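Local coordinates for conjugal transfer protein (Escherichia coli, PDB 5I97) that probably forms part of the inner-membrane channel of a plasmid-encoded type IV secretion system, as a VirB8-family protein used in conjugal transfer, at residues A128-E133 against F151-Y156. Sequence-based numbering, arbitrary orientation.
Sequences AIMGYE and FRVTSY
Ala128 CB lies 4.3 Å from Tyr156 CE1. Met130 runs alongside the same ring, its CG 3.9 Å from Tyr156 CD1. The sulfur sits at the ring edge, 81° off the normal, a Met-aromatic contact. A bend at chi3 swings Met130 CE round to Val153 CG2, 3.8 Å away, on the sheet face covered by helix 27-42. Gly131 N gives a nearly straight bond to Ser155 O (N-H...O 169°), while Gly131 O receives Thr154 N at 2.6 Å and, weakly, Ser155 N. Thr154 and Ser155 thus both face Gly131, a classic beta bulge. It shifts by one residue the register of strands 124-134 and 151-160, the last two of the antiparallel sheet in this VirB8 domain of NTF2-like fold. Beyond it, Tyr132 CB rests 3.7 Å from Phe151 CE1, and the Tyr132 hydroxyl bonds to Asp30. Glu133 and Arg152 exchange backbone bonds, and their side chains form a side-on salt bridge, planes 8° apart. Arg152 NE meets the anti lone pair of Glu133 OE2 at 2.8 Å. Arg152 NH2 approaches Glu133 OE2 nearly along its C-O axis, at 3.0 Å. A leucine in place of Arg152 would probably leave the Glu133 carboxylate without this countercharge and without the two bonds on OE2. Glu133 CG also touches Thr154 CG2 at 3.5 Å.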
loop_
_atom_site.group_PDB
_atom_site.type_symbol
_atom_site.label_atom_id
_atom_site.label_comp_id
_atom_site.label_asym_id
_atom_site.label_seq_id
_atom_site.Cartn_x
_atom_site.Cartn_y
_atom_site.Cartn_z
ATOM N N ALA A 128 8.162 -5.834 -21.184
ATOM C CA ALA A 128 7.011 -5.698 -22.063
ATOM C C ALA A 128 7.399 -4.988 -23.360
ATOM O O ALA A 128 7.829 -3.833 -23.340
ATOM C CB ALA A 128 5.902 -4.943 -21.364
ATOM N N ILE A 129 7.286 -5.703 -24.476
ATOM C CA ILE A 129 7.493 -5.113 -25.799
ATOM C C ILE A 129 6.153 -4.700 -26.397
ATOM O O ILE A 129 5.303 -5.536 -26.668
ATOM C CB ILE A 129 8.194 -6.085 -26.762
ATOM C CG1 ILE A 129 9.474 -6.647 -26.137
ATOM C CG2 ILE A 129 8.461 -5.407 -28.100
ATOM C CD1 ILE A 129 10.506 -5.606 -25.812
ATOM N N MET A 130 5.968 -3.410 -26.617
ATOM C CA MET A 130 4.649 -2.910 -26.967
ATOM C C MET A 130 4.648 -2.158 -28.285
ATOM O O MET A 130 5.592 -1.443 -28.602
ATOM C CB MET A 130 4.138 -1.997 -25.856
ATOM C CG MET A 130 4.367 -2.542 -24.458
ATOM S SD MET A 130 3.876 -1.378 -23.190
ATOM C CE MET A 130 2.151 -1.125 -23.599
ATOM N N GLY A 131 3.576 -2.319 -29.049
ATOM C CA GLY A 131 3.328 -1.483 -30.208
ATOM C C GLY A 131 2.190 -0.547 -29.856
ATOM O O GLY A 131 1.246 -0.959 -29.193
ATOM N N TYR A 132 2.293 0.719 -30.237
ATOM C CA TYR A 132 1.246 1.671 -29.910
ATOM C C TYR A 132 1.040 2.740 -30.987
ATOM O O TYR A 132 1.835 2.883 -31.914
ATOM C CB TYR A 132 1.539 2.338 -28.570
ATOM C CG TYR A 132 2.718 3.269 -28.588
ATOM C CD1 TYR A 132 4.003 2.786 -28.447
ATOM C CD2 TYR A 132 2.547 4.637 -28.754
ATOM C CE1 TYR A 132 5.085 3.634 -28.470
ATOM C CE2 TYR A 132 3.614 5.486 -28.776
ATOM C CZ TYR A 132 4.881 4.985 -28.634
ATOM O OH TYR A 132 5.961 5.840 -28.650
ATOM N N GLU A 133 -0.128 3.372 -30.920
ATOM C CA GLU A 133 -0.537 4.417 -31.851
ATOM C C GLU A 133 -1.701 5.192 -31.241
ATOM O O GLU A 133 -2.323 4.722 -30.288
ATOM C CB GLU A 133 -0.947 3.813 -33.195
ATOM C CG GLU A 133 -2.121 2.853 -33.110
ATOM C CD GLU A 133 -2.546 2.332 -34.468
ATOM O OE1 GLU A 133 -1.701 2.302 -35.387
ATOM O OE2 GLU A 133 -3.727 1.952 -34.618
ATOM N N PHE A 151 -5.473 6.614 -27.327
ATOM C CA PHE A 151 -4.286 5.779 -27.260
ATOM C C PHE A 151 -4.672 4.318 -27.391
ATOM O O PHE A 151 -5.682 3.887 -26.846
ATOM C CB PHE A 151 -3.548 6.019 -25.937
ATOM C CG PHE A 151 -2.445 5.036 -25.654
ATOM C CD1 PHE A 151 -1.187 5.206 -26.204
ATOM C CD2 PHE A 151 -2.658 3.961 -24.808
ATOM C CE1 PHE A 151 -0.167 4.307 -25.930
ATOM C CE2 PHE A 151 -1.646 3.064 -24.533
ATOM C CZ PHE A 151 -0.402 3.232 -25.096
ATOM N N ARG A 152 -3.885 3.556 -28.129
ATOM C CA ARG A 152 -4.132 2.133 -28.165
ATOM C C ARG A 152 -2.858 1.348 -28.426
ATOM O O ARG A 152 -1.967 1.789 -29.154
ATOM C CB ARG A 152 -5.220 1.772 -29.180
ATOM C CG ARG A 152 -4.815 1.707 -30.630
ATOM C CD ARG A 152 -6.062 1.405 -31.461
ATOM N NE ARG A 152 -5.792 1.229 -32.884
ATOM C CZ ARG A 152 -6.719 0.887 -33.775
ATOM N NH1 ARG A 152 -7.968 0.663 -33.384
ATOM N NH2 ARG A 152 -6.392 0.749 -35.053
ATOM N N VAL A 153 -2.791 0.187 -27.782
ATOM C CA VAL A 153 -1.692 -0.740 -27.924
ATOM C C VAL A 153 -1.996 -1.687 -29.076
ATOM O O VAL A 153 -3.078 -2.284 -29.135
ATOM C CB VAL A 153 -1.478 -1.539 -26.623
ATOM C CG1 VAL A 153 -0.432 -2.624 -26.807
ATOM C CG2 VAL A 153 -1.117 -0.609 -25.487
ATOM N N THR A 154 -1.035 -1.831 -29.985
ATOM C CA THR A 154 -1.226 -2.595 -31.216
ATOM C C THR A 154 -0.561 -3.964 -31.191
ATOM O O THR A 154 -0.848 -4.816 -32.027
ATOM C CB THR A 154 -0.694 -1.818 -32.436
ATOM O OG1 THR A 154 0.721 -1.645 -32.312
ATOM C CG2 THR A 154 -1.355 -0.469 -32.521
ATOM N N SER A 155 0.390 -4.143 -30.284
ATOM C CA SER A 155 0.961 -5.454 -30.039
ATOM C C SER A 155 1.486 -5.481 -28.615
ATOM O O SER A 155 1.877 -4.452 -28.078
ATOM C CB SER A 155 2.048 -5.797 -31.047
ATOM O OG SER A 155 3.236 -5.099 -30.771
ATOM N N TYR A 156 1.465 -6.649 -27.986
ATOM C CA TYR A 156 1.823 -6.730 -26.588
ATOM C C TYR A 156 2.328 -8.110 -26.233
ATOM O O TYR A 156 1.621 -9.105 -26.358
ATOM C CB TYR A 156 0.620 -6.369 -25.719
ATOM C CG TYR A 156 0.939 -6.213 -24.249
ATOM C CD1 TYR A 156 1.475 -5.034 -23.762
ATOM C CD2 TYR A 156 0.684 -7.235 -23.353
ATOM C CE1 TYR A 156 1.757 -4.879 -22.431
ATOM C CE2 TYR A 156 0.960 -7.090 -22.018
ATOM C CZ TYR A 156 1.498 -5.909 -21.563
ATOM O OH TYR A 156 1.781 -5.746 -20.239
HETATM O O HOH W 1 4.821 -6.345 -29.263
#